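Long-range contacts in uncharacterized protein (Bacteroides ovatus CL02T12C04, PDB 6PTM), which probably acts as an exo-carrageenase of glycoside hydrolase family 42, removing sugar units from the ends of carrageenan-derived chains: residues Val617-Ala623 with Asp644-Thr650; Ile628-Gln632 with Ile657-Lys662; Arg585-Leu590 with Leu674-Lys678. All blocks are in the same frame, centred on the assembly; numbering follows the deposited sequence.

Contact 1 of 3, residues Val617-Ala623 with Asp644-Thr650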
loop_
_atom_site.group_PDB
_atom_site.type_symbol
_atom_site.label_atom_id
_atom_site.label_comp_id
_atom_site.label_asym_id
_atom_site.label_seq_id
_atom_site.Cartn_x
_atom_site.Cartn_y
_atom_site.Cartn_z
ATOM N N VAL A 617 -22.039 11.174 -3.061
ATOM C CA VAL A 617 -22.661 9.828 -3.146
ATOM C C VAL A 617 -22.976 9.566 -4.614
ATOM O O VAL A 617 -23.851 10.255 -5.192
ATOM C CB VAL A 617 -23.898 9.671 -2.245
ATOM C CG1 VAL A 617 -24.417 8.238 -2.336
ATOM C CG2 VAL A 617 -23.616 10.061 -0.806
ATOM N N TYR A 618 -22.229 8.639 -5.203
ATOM C CA TYR A 618 -22.204 8.378 -6.658
ATOM C C TYR A 618 -22.440 6.900 -6.895
ATOM O O TYR A 618 -21.677 6.088 -6.307
ATOM C CB TYR A 618 -20.866 8.793 -7.272
ATOM C CG TYR A 618 -20.719 8.560 -8.749
ATOM C CD1 TYR A 618 -21.431 9.300 -9.679
ATOM C CD2 TYR A 618 -19.838 7.607 -9.219
ATOM C CE1 TYR A 618 -21.268 9.087 -11.042
ATOM C CE2 TYR A 618 -19.661 7.378 -10.570
ATOM C CZ TYR A 618 -20.348 8.154 -11.482
ATOM O OH TYR A 618 -20.135 7.912 -12.796
ATOM N N LYS A 619 -23.449 6.600 -7.730
ATOM C CA LYS A 619 -23.783 5.238 -8.213
ATOM C C LYS A 619 -23.694 4.227 -7.057
ATOM O O LYS A 619 -23.087 3.145 -7.215
ATOM C CB LYS A 619 -22.867 4.900 -9.388
ATOM C CG LYS A 619 -23.164 5.657 -10.682
ATOM C CD LYS A 619 -22.701 4.870 -11.912
ATOM C CE LYS A 619 -23.640 4.980 -13.090
ATOM N NZ LYS A 619 -23.588 6.358 -13.594
ATOM N N THR A 620 -24.357 4.555 -5.953
ATOM C CA THR A 620 -24.443 3.718 -4.735
ATOM C C THR A 620 -25.918 3.411 -4.474
ATOM O O THR A 620 -26.479 3.858 -3.470
ATOM C CB THR A 620 -23.676 4.422 -3.605
ATOM O OG1 THR A 620 -22.348 4.725 -4.074
ATOM C CG2 THR A 620 -23.594 3.584 -2.351
ATOM N N PRO A 621 -26.586 2.624 -5.352
ATOM C CA PRO A 621 -28.031 2.406 -5.254
ATOM C C PRO A 621 -28.388 1.540 -4.041
ATOM O O PRO A 621 -29.441 1.763 -3.503
ATOM C CB PRO A 621 -28.394 1.678 -6.555
ATOM C CG PRO A 621 -27.134 0.939 -6.929
ATOM C CD PRO A 621 -26.006 1.835 -6.448
ATOM N N TYR A 622 -27.514 0.602 -3.660
ATOM C CA TYR A 622 -27.637 -0.213 -2.423
ATOM C C TYR A 622 -26.970 0.484 -1.232
ATOM O O TYR A 622 -25.789 0.908 -1.310
ATOM C CB TYR A 622 -26.962 -1.573 -2.573
ATOM C CG TYR A 622 -27.457 -2.456 -3.684
ATOM C CD1 TYR A 622 -28.345 -3.473 -3.410
ATOM C CD2 TYR A 622 -26.903 -2.401 -4.964
ATOM C CE1 TYR A 622 -28.746 -4.362 -4.389
ATOM C CE2 TYR A 622 -27.292 -3.277 -5.964
ATOM C CZ TYR A 622 -28.247 -4.241 -5.680
ATOM O OH TYR A 622 -28.624 -5.170 -6.599
ATOM N N ALA A 623 -27.703 0.640 -0.126
ATOM C CA ALA A 623 -27.128 1.149 1.130
ATOM C C ALA A 623 -27.777 0.417 2.289
ATOM O O ALA A 623 -28.959 0.062 2.186
ATOM C CB ALA A 623 -27.307 2.634 1.253
ATOM N N ASP A 644 -26.321 11.705 -6.554
ATOM C CA ASP A 644 -26.840 11.541 -7.933
ATOM C C ASP A 644 -28.277 11.018 -7.836
ATOM O O ASP A 644 -28.803 10.959 -6.726
ATOM C CB ASP A 644 -25.905 10.727 -8.822
ATOM C CG ASP A 644 -25.722 9.275 -8.441
ATOM O OD1 ASP A 644 -26.445 8.823 -7.566
ATOM O OD2 ASP A 644 -24.833 8.612 -9.023
ATOM N N ASN A 645 -28.900 10.711 -8.966
ATOM C CA ASN A 645 -30.320 10.267 -9.015
ATOM C C ASN A 645 -30.398 8.762 -8.734
ATOM O O ASN A 645 -31.463 8.298 -8.370
ATOM C CB ASN A 645 -30.974 10.649 -10.346
ATOM C CG ASN A 645 -31.170 12.144 -10.462
ATOM O OD1 ASN A 645 -30.660 12.762 -11.391
ATOM N ND2 ASN A 645 -31.838 12.734 -9.490
ATOM N N GLU A 646 -29.287 8.042 -8.822
ATOM C CA GLU A 646 -29.288 6.565 -8.788
ATOM C C GLU A 646 -29.002 6.043 -7.371
ATOM O O GLU A 646 -29.269 4.871 -7.145
ATOM C CB GLU A 646 -28.233 5.993 -9.736
ATOM C CG GLU A 646 -28.198 6.615 -11.122
ATOM C CD GLU A 646 -27.102 5.984 -11.965
ATOM O OE1 GLU A 646 -27.013 4.757 -11.955
ATOM O OE2 GLU A 646 -26.302 6.709 -12.572
ATOM N N SER A 647 -28.524 6.856 -6.426
ATOM C CA SER A 647 -27.972 6.324 -5.154
ATOM C C SER A 647 -29.033 6.160 -4.049
ATOM O O SER A 647 -30.074 6.835 -4.065
ATOM C CB SER A 647 -26.815 7.155 -4.739
ATOM O OG SER A 647 -25.770 6.964 -5.672
ATOM N N PHE A 648 -28.776 5.272 -3.087
ATOM C CA PHE A 648 -29.596 5.134 -1.859
ATOM C C PHE A 648 -31.059 4.838 -2.209
ATOM O O PHE A 648 -31.904 5.390 -1.557
ATOM C CB PHE A 648 -29.480 6.419 -1.033
ATOM C CG PHE A 648 -28.155 6.620 -0.337
ATOM C CD1 PHE A 648 -27.079 5.760 -0.532
ATOM C CD2 PHE A 648 -27.989 7.682 0.538
ATOM C CE1 PHE A 648 -25.885 5.954 0.151
ATOM C CE2 PHE A 648 -26.796 7.865 1.221
ATOM C CZ PHE A 648 -25.753 6.989 1.047
ATOM N N LYS A 649 -31.324 3.926 -3.143
ATOM C CA LYS A 649 -32.694 3.512 -3.577
ATOM C C LYS A 649 -33.149 2.258 -2.838
ATOM O O LYS A 649 -34.337 2.161 -2.568
ATOM C CB LYS A 649 -32.724 3.142 -5.059
ATOM C CG LYS A 649 -32.342 4.267 -5.999
ATOM C CD LYS A 649 -33.111 5.530 -5.718
ATOM C CE LYS A 649 -33.183 6.421 -6.937
ATOM N NZ LYS A 649 -33.535 7.806 -6.553
ATOM N N THR A 650 -32.245 1.309 -2.564
ATOM C CA THR A 650 -32.603 0.071 -1.825
ATOM C C THR A 650 -31.653 -0.223 -0.660
ATOM O O THR A 650 -30.564 0.413 -0.538
ATOM C CB THR A 650 -32.608 -1.153 -2.742
ATOM O OG1 THR A 650 -31.254 -1.498 -3.043
ATOM C CG2 THR A 650 -33.377 -0.928 -4.027
#
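An Asx turn opening at Asp644, just past strand 640-643, grips Lys619 in the loop that follows strand 614-617; both loops leave the C-terminal ends of neighbouring strands in a flavodoxin-like parallel sheet. Asp644 CG stands between its backbone N and carbonyl carbon (chi1 66°), which turns the carboxylate toward the other loop. Asp644 OD2 receives Lys619 N at 2.8 Å, on the syn side but somewhat out of plane. Asp644 OD1 is reached from opposite faces by Glu646 N and by Ser647 OG, the latter at 2.7 Å. Serine suits this place because Ser647 OG also accepts a nearly straight bond from Thr620 N at 2.8 Å. The backbones carry the seam onward: Phe648 N donates to Thr620 O at 2.7 Å, Lys649 N and Thr650 N share Pro621 O, and Ala623 N meets Thr650 O. Val617 CG1 lies over one face of the Phe648 ring, 4.0 Å from its centroid in a CH-pi contact, and Ala623 CB is small enough to pack 3.6 Å from Phe648 CD1. Lys619 NZ bridges to Glu646 OE2 at 2.9 Å on its syn lone pair. With three donors on its buried carboxylate and this lysine nearby, Asp644 is likely to stay ionised.

Contact 2 of 3, residues Ile628-Gln632 with Ile657-Lys662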
loop_
_atom_site.group_PDB
_atom_site.type_symbol
_atom_site.label_atom_id
_atom_site.label_comp_id
_atom_site.label_asym_id
_atom_site.label_seq_id
_atom_site.Cartn_x
_atom_site.Cartn_y
_atom_site.Cartn_z
ATOM N N ILE A 628 -27.687 5.377 5.547
ATOM C CA ILE A 628 -28.586 6.536 5.289
ATOM C C ILE A 628 -28.797 7.314 6.591
ATOM O O ILE A 628 -28.689 8.552 6.549
ATOM C CB ILE A 628 -29.886 6.044 4.638
ATOM C CG1 ILE A 628 -29.577 5.513 3.235
ATOM C CG2 ILE A 628 -30.914 7.162 4.640
ATOM C CD1 ILE A 628 -30.702 4.789 2.555
ATOM N N GLU A 629 -29.096 6.618 7.695
ATOM C CA GLU A 629 -29.282 7.218 9.043
ATOM C C GLU A 629 -28.011 7.978 9.421
ATOM O O GLU A 629 -28.132 9.080 9.972
ATOM C CB GLU A 629 -29.621 6.156 10.100
ATOM C CG GLU A 629 -31.050 5.657 9.991
ATOM C CD GLU A 629 -31.363 4.380 10.761
ATOM O OE1 GLU A 629 -30.423 3.761 11.336
ATOM O OE2 GLU A 629 -32.551 3.994 10.769
ATOM N N THR A 630 -26.825 7.419 9.168
ATOM C CA THR A 630 -25.596 8.113 9.587
ATOM C C THR A 630 -25.404 9.332 8.674
ATOM O O THR A 630 -25.003 10.392 9.185
ATOM C CB THR A 630 -24.423 7.131 9.668
ATOM O OG1 THR A 630 -24.819 6.076 10.541
ATOM C CG2 THR A 630 -23.164 7.756 10.204
ATOM N N VAL A 631 -25.692 9.219 7.377
ATOM C CA VAL A 631 -25.490 10.391 6.479
ATOM C C VAL A 631 -26.514 11.470 6.868
ATOM O O VAL A 631 -26.136 12.645 6.804
ATOM C CB VAL A 631 -25.535 10.003 4.991
ATOM C CG1 VAL A 631 -25.630 11.221 4.089
ATOM C CG2 VAL A 631 -24.338 9.142 4.639
ATOM N N GLN A 632 -27.698 11.080 7.373
ATOM C CA GLN A 632 -28.746 12.042 7.837
ATOM C C GLN A 632 -28.177 12.846 9.003
ATOM O O GLN A 632 -28.326 14.111 8.993
ATOM C CB GLN A 632 -30.070 11.355 8.224
ATOM C CG GLN A 632 -31.207 12.350 8.532
ATOM C CD GLN A 632 -31.453 13.325 7.408
ATOM O OE1 GLN A 632 -31.883 12.950 6.315
ATOM N NE2 GLN A 632 -31.116 14.591 7.646
ATOM N N ILE A 657 -36.019 1.359 -0.254
ATOM C CA ILE A 657 -35.622 1.869 1.084
ATOM C C ILE A 657 -36.787 2.690 1.671
ATOM O O ILE A 657 -37.371 3.505 0.925
ATOM C CB ILE A 657 -34.292 2.641 0.943
ATOM C CG1 ILE A 657 -33.523 2.673 2.262
ATOM C CG2 ILE A 657 -34.499 4.027 0.346
ATOM C CD1 ILE A 657 -32.636 1.477 2.467
ATOM N N ASP A 658 -37.120 2.450 2.949
ATOM C CA ASP A 658 -38.258 3.057 3.697
ATOM C C ASP A 658 -37.965 4.546 3.891
ATOM O O ASP A 658 -38.899 5.337 3.848
ATOM C CB ASP A 658 -38.471 2.362 5.052
ATOM N N LEU A 659 -36.689 4.885 4.050
ATOM C CA LEU A 659 -36.137 6.186 4.521
ATOM C C LEU A 659 -35.455 6.904 3.348
ATOM O O LEU A 659 -34.779 6.229 2.556
ATOM C CB LEU A 659 -35.120 5.824 5.613
ATOM C CG LEU A 659 -34.519 6.954 6.447
ATOM C CD1 LEU A 659 -35.583 7.657 7.287
ATOM C CD2 LEU A 659 -33.399 6.400 7.329
ATOM N N THR A 660 -35.595 8.218 3.216
ATOM C CA THR A 660 -34.774 9.003 2.258
ATOM C C THR A 660 -34.091 10.133 3.028
ATOM O O THR A 660 -34.589 10.494 4.099
ATOM C CB THR A 660 -35.600 9.513 1.074
ATOM O OG1 THR A 660 -36.562 10.398 1.637
ATOM C CG2 THR A 660 -36.289 8.408 0.310
ATOM N N LEU A 661 -32.963 10.621 2.508
ATOM C CA LEU A 661 -32.204 11.747 3.092
ATOM C C LEU A 661 -33.105 12.980 3.047
ATOM O O LEU A 661 -33.757 13.184 2.016
ATOM C CB LEU A 661 -30.933 11.993 2.276
ATOM C CG LEU A 661 -29.780 11.022 2.496
ATOM C CD1 LEU A 661 -28.572 11.490 1.695
ATOM C CD2 LEU A 661 -29.418 10.893 3.971
ATOM N N LYS A 662 -33.120 13.765 4.117
ATOM C CA LYS A 662 -33.814 15.080 4.168
ATOM C C LYS A 662 -32.774 16.160 4.402
ATOM O O LYS A 662 -31.938 15.990 5.304
ATOM C CB LYS A 662 -34.851 15.096 5.296
ATOM C CG LYS A 662 -35.957 14.060 5.145
ATOM C CD LYS A 662 -36.672 14.134 3.798
ATOM C CE LYS A 662 -37.986 13.385 3.771
ATOM N NZ LYS A 662 -37.762 11.921 3.794
#
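Gln632 and Lys662 supply the polar part of this contact, the side-chain amide of the first meeting the main chain of the second. Gln632 OE1 accepts from Lys662 N at 2.7 Å, in the carbonyl plane and on a lone pair, with the N-H pointing almost straight at it (178°). Gln632 NE2 returns a bond of 2.8 Å to Lys662 O and also reaches Asp636 OD1. A glutamine suits the place because its amide carries donor and acceptor side by side, as a peptide group does; with CG anti to the backbone N, a bend at chi2 (55°) brings that amide across to the loop. Within the loop, Lys662 NZ ties back to Thr660 OG1 at 2.9 Å.

Helix 625-636 is the helix of a beta-alpha-beta crossover from strand 614-617 to its neighbour 640-643 in the parallel sheet, and the long loop before the last strand, 667-670, is laid along it here.

The rest is apolar. Ile628 CD1 and Ile657 CG1 meet tip to tip at 3.5 Å, while the other branch, Ile628 CG2, slides past Leu659 CD2 at 3.7 Å. That same Leu659 CD2 also rests on the aliphatic CG of Glu629 (3.6 Å). Farther along, Val631 CG1 touches both Leu661 methyls, Leu661 CD1 at 3.8 Å, and Leu661 CD2 lies against Ile628 O. Leu661 also touches Phe648 and, in strand 640-643, Val641. Leu659 O, buried by this packing, has no hydrogen-bonding partner in the model.

Contact 3 of 3, residues Arg585-Leu590 with Leu674-Lys678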
loop_
_atom_site.group_PDB
_atom_site.type_symbol
_atom_site.label_atom_id
_atom_site.label_comp_id
_atom_site.label_asym_id
_atom_site.label_seq_id
_atom_site.Cartn_x
_atom_site.Cartn_y
_atom_site.Cartn_z
ATOM N N ARG A 585 -14.202 6.154 -10.898
ATOM C CA ARG A 585 -14.532 7.208 -11.888
ATOM C C ARG A 585 -14.674 8.548 -11.148
ATOM O O ARG A 585 -14.093 9.556 -11.631
ATOM C CB ARG A 585 -15.761 6.817 -12.722
ATOM C CG ARG A 585 -15.974 7.693 -13.956
ATOM C CD ARG A 585 -17.212 7.320 -14.801
ATOM N NE ARG A 585 -17.181 5.882 -15.039
ATOM C CZ ARG A 585 -17.937 4.983 -14.412
ATOM N NH1 ARG A 585 -18.874 5.338 -13.549
ATOM N NH2 ARG A 585 -17.734 3.708 -14.659
ATOM N N ILE A 586 -15.334 8.569 -9.982
ATOM C CA ILE A 586 -15.582 9.821 -9.226
ATOM C C ILE A 586 -14.273 10.238 -8.519
ATOM O O ILE A 586 -13.937 11.444 -8.554
ATOM C CB ILE A 586 -16.804 9.744 -8.275
ATOM C CG1 ILE A 586 -16.987 11.052 -7.502
ATOM C CG2 ILE A 586 -16.733 8.584 -7.297
ATOM C CD1 ILE A 586 -17.058 12.327 -8.354
ATOM N N TYR A 587 -13.507 9.295 -7.971
ATOM C CA TYR A 587 -12.165 9.579 -7.382
ATOM C C TYR A 587 -11.276 10.280 -8.409
ATOM O O TYR A 587 -10.705 11.328 -8.106
ATOM C CB TYR A 587 -11.463 8.291 -6.953
ATOM C CG TYR A 587 -10.112 8.491 -6.329
ATOM C CD1 TYR A 587 -9.979 8.984 -5.040
ATOM C CD2 TYR A 587 -8.955 8.258 -7.052
ATOM C CE1 TYR A 587 -8.730 9.192 -4.465
ATOM C CE2 TYR A 587 -7.694 8.450 -6.490
ATOM C CZ TYR A 587 -7.582 8.895 -5.185
ATOM O OH TYR A 587 -6.364 9.076 -4.642
ATOM N N GLU A 588 -11.131 9.683 -9.593
ATOM C CA GLU A 588 -10.299 10.225 -10.712
ATOM C C GLU A 588 -10.791 11.631 -11.092
ATOM O O GLU A 588 -9.967 12.555 -11.335
ATOM C CB GLU A 588 -10.403 9.272 -11.892
ATOM C CG GLU A 588 -9.640 9.697 -13.118
ATOM C CD GLU A 588 -9.707 8.669 -14.233
ATOM O OE1 GLU A 588 -10.840 8.264 -14.608
ATOM O OE2 GLU A 588 -8.639 8.293 -14.738
ATOM N N LYS A 589 -12.105 11.792 -11.151
ATOM C CA LYS A 589 -12.740 13.071 -11.521
ATOM C C LYS A 589 -12.337 14.147 -10.521
ATOM O O LYS A 589 -12.137 15.260 -10.951
ATOM C CB LYS A 589 -14.258 12.883 -11.614
ATOM C CG LYS A 589 -14.981 14.078 -12.174
ATOM C CD LYS A 589 -14.645 14.294 -13.642
ATOM C CE LYS A 589 -15.548 15.297 -14.307
ATOM N NZ LYS A 589 -15.190 15.390 -15.745
ATOM N N LEU A 590 -12.185 13.819 -9.232
ATOM C CA LEU A 590 -11.951 14.828 -8.179
ATOM C C LEU A 590 -10.453 15.004 -7.872
ATOM O O LEU A 590 -10.127 15.989 -7.274
ATOM C CB LEU A 590 -12.709 14.432 -6.906
ATOM C CG LEU A 590 -14.236 14.371 -6.983
ATOM C CD1 LEU A 590 -14.794 13.968 -5.622
ATOM C CD2 LEU A 590 -14.838 15.687 -7.455
ATOM N N LEU A 674 -21.442 13.501 -13.564
ATOM C CA LEU A 674 -20.094 13.573 -12.956
ATOM C C LEU A 674 -19.625 15.026 -12.956
ATOM O O LEU A 674 -19.118 15.494 -11.914
ATOM C CB LEU A 674 -19.181 12.681 -13.791
ATOM C CG LEU A 674 -18.147 11.875 -13.034
ATOM C CD1 LEU A 674 -18.637 11.460 -11.665
ATOM C CD2 LEU A 674 -17.768 10.656 -13.846
ATOM N N ASN A 675 -19.848 15.752 -14.055
ATOM C CA ASN A 675 -19.399 17.167 -14.161
ATOM C C ASN A 675 -20.140 17.993 -13.123
ATOM O O ASN A 675 -19.485 18.706 -12.368
ATOM C CB ASN A 675 -19.535 17.738 -15.577
ATOM C CG ASN A 675 -18.403 17.300 -16.481
ATOM O OD1 ASN A 675 -17.426 16.691 -16.035
ATOM N ND2 ASN A 675 -18.518 17.605 -17.759
ATOM N N GLU A 676 -21.458 17.873 -13.056
ATOM C CA GLU A 676 -22.240 18.573 -12.016
ATOM C C GLU A 676 -21.706 18.165 -10.641
ATOM O O GLU A 676 -21.560 19.029 -9.771
ATOM C CB GLU A 676 -23.725 18.218 -12.107
ATOM C CG GLU A 676 -24.373 18.662 -13.406
ATOM C CD GLU A 676 -25.838 18.296 -13.528
ATOM O OE1 GLU A 676 -26.371 17.707 -12.576
ATOM O OE2 GLU A 676 -26.447 18.638 -14.572
ATOM N N MET A 677 -21.475 16.875 -10.419
ATOM C CA MET A 677 -21.069 16.426 -9.055
ATOM C C MET A 677 -19.742 17.109 -8.710
ATOM O O MET A 677 -19.635 17.696 -7.624
ATOM C CB MET A 677 -20.934 14.901 -8.992
ATOM C CG MET A 677 -20.404 14.388 -7.665
ATOM S SD MET A 677 -20.695 12.618 -7.500
ATOM C CE MET A 677 -22.451 12.632 -7.110
ATOM N N LYS A 678 -18.776 17.108 -9.638
ATOM C CA LYS A 678 -17.483 17.812 -9.411
ATOM C C LYS A 678 -17.722 19.306 -9.157
ATOM O O LYS A 678 -17.137 19.851 -8.186
ATOM C CB LYS A 678 -16.504 17.605 -10.563
ATOM C CG LYS A 678 -15.271 18.491 -10.468
ATOM C CD LYS A 678 -14.268 18.227 -11.571
ATOM C CE LYS A 678 -13.134 19.228 -11.589
ATOM N NZ LYS A 678 -11.944 18.644 -12.235
HETATM O O HOH W 1 -9.982 16.948 -10.526
#
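Lys589 O and Lys678 NZ are joined by a bridging water, which donates to Lys589 O at 2.8 Å and accepts from Lys678 NZ at 3.1 Å, giving that ammonium group an oxygen partner between the helices. Lys589 reaches the other way: a bend at chi2 (68°), beyond which the chain runs straight out, carries its NZ across to Asn675. The resulting hydrogen bond from Lys589 NZ to Asn675 OD1 is very short at 2.6 Å, and its geometry is doubtful.

The helices belong to one layer of the flavodoxin-like domain, whose parallel strands run in the order 2-1-3-4-5: helix 579-590 comes after strand 564-567 and the short helix 570-575, helix 674-687 follows the edge strand 667-670, and they pack on the same side of the sheet. Their local axes approach to 10.3 Å and cross at -52°. Between them lies Leu674, a branched side chain that serves three neighbours: Leu674 CD2 touches Arg585 CG at 3.5 Å, Leu674 CD1 meets Ile586 CD1 at 3.8 Å, and Leu674 CG lies by Lys589 CG, which also approaches Lys678 CB. The arginine's guanidinium is engaged separately, by Asp582 and Tyr618. With an alanine in place of Lys589, a gap would probably open beside Leu674 CG and Lys678 CB, and Asn675 would lose its short contact to the ammonium. Deeper in, the flexible thioether of Met677 puts Met677 SD 3.7 Å from Ile586 CD1, crossing it at about a right angle. At the other end of the interface, Leu590 CD2 packs 3.9 Å from Lys678 CA.

From the N terminus, the first contact segment met is 585-590, on helix 579-590; it opens contact 3, whose other half comes only after the last strand of the parallel sheet. Both remaining contacts fall within that long excursion. Contact 1 begins after strand 614-617 and closes after strand 640-643; contact 2 begins on the intervening helix 625-636 and closes in the loop before strand 667-670, so the two cross. They also touch, Phe648 packing on Ile628 and Lys649 O meeting Ile657 N. Tyr618 joins contact 1 to contact 3 through Arg585 and Leu674. Contact 1 thus joins two strand-end loops, contact 2 lays a loop on a helix, and contact 3 packs two helices.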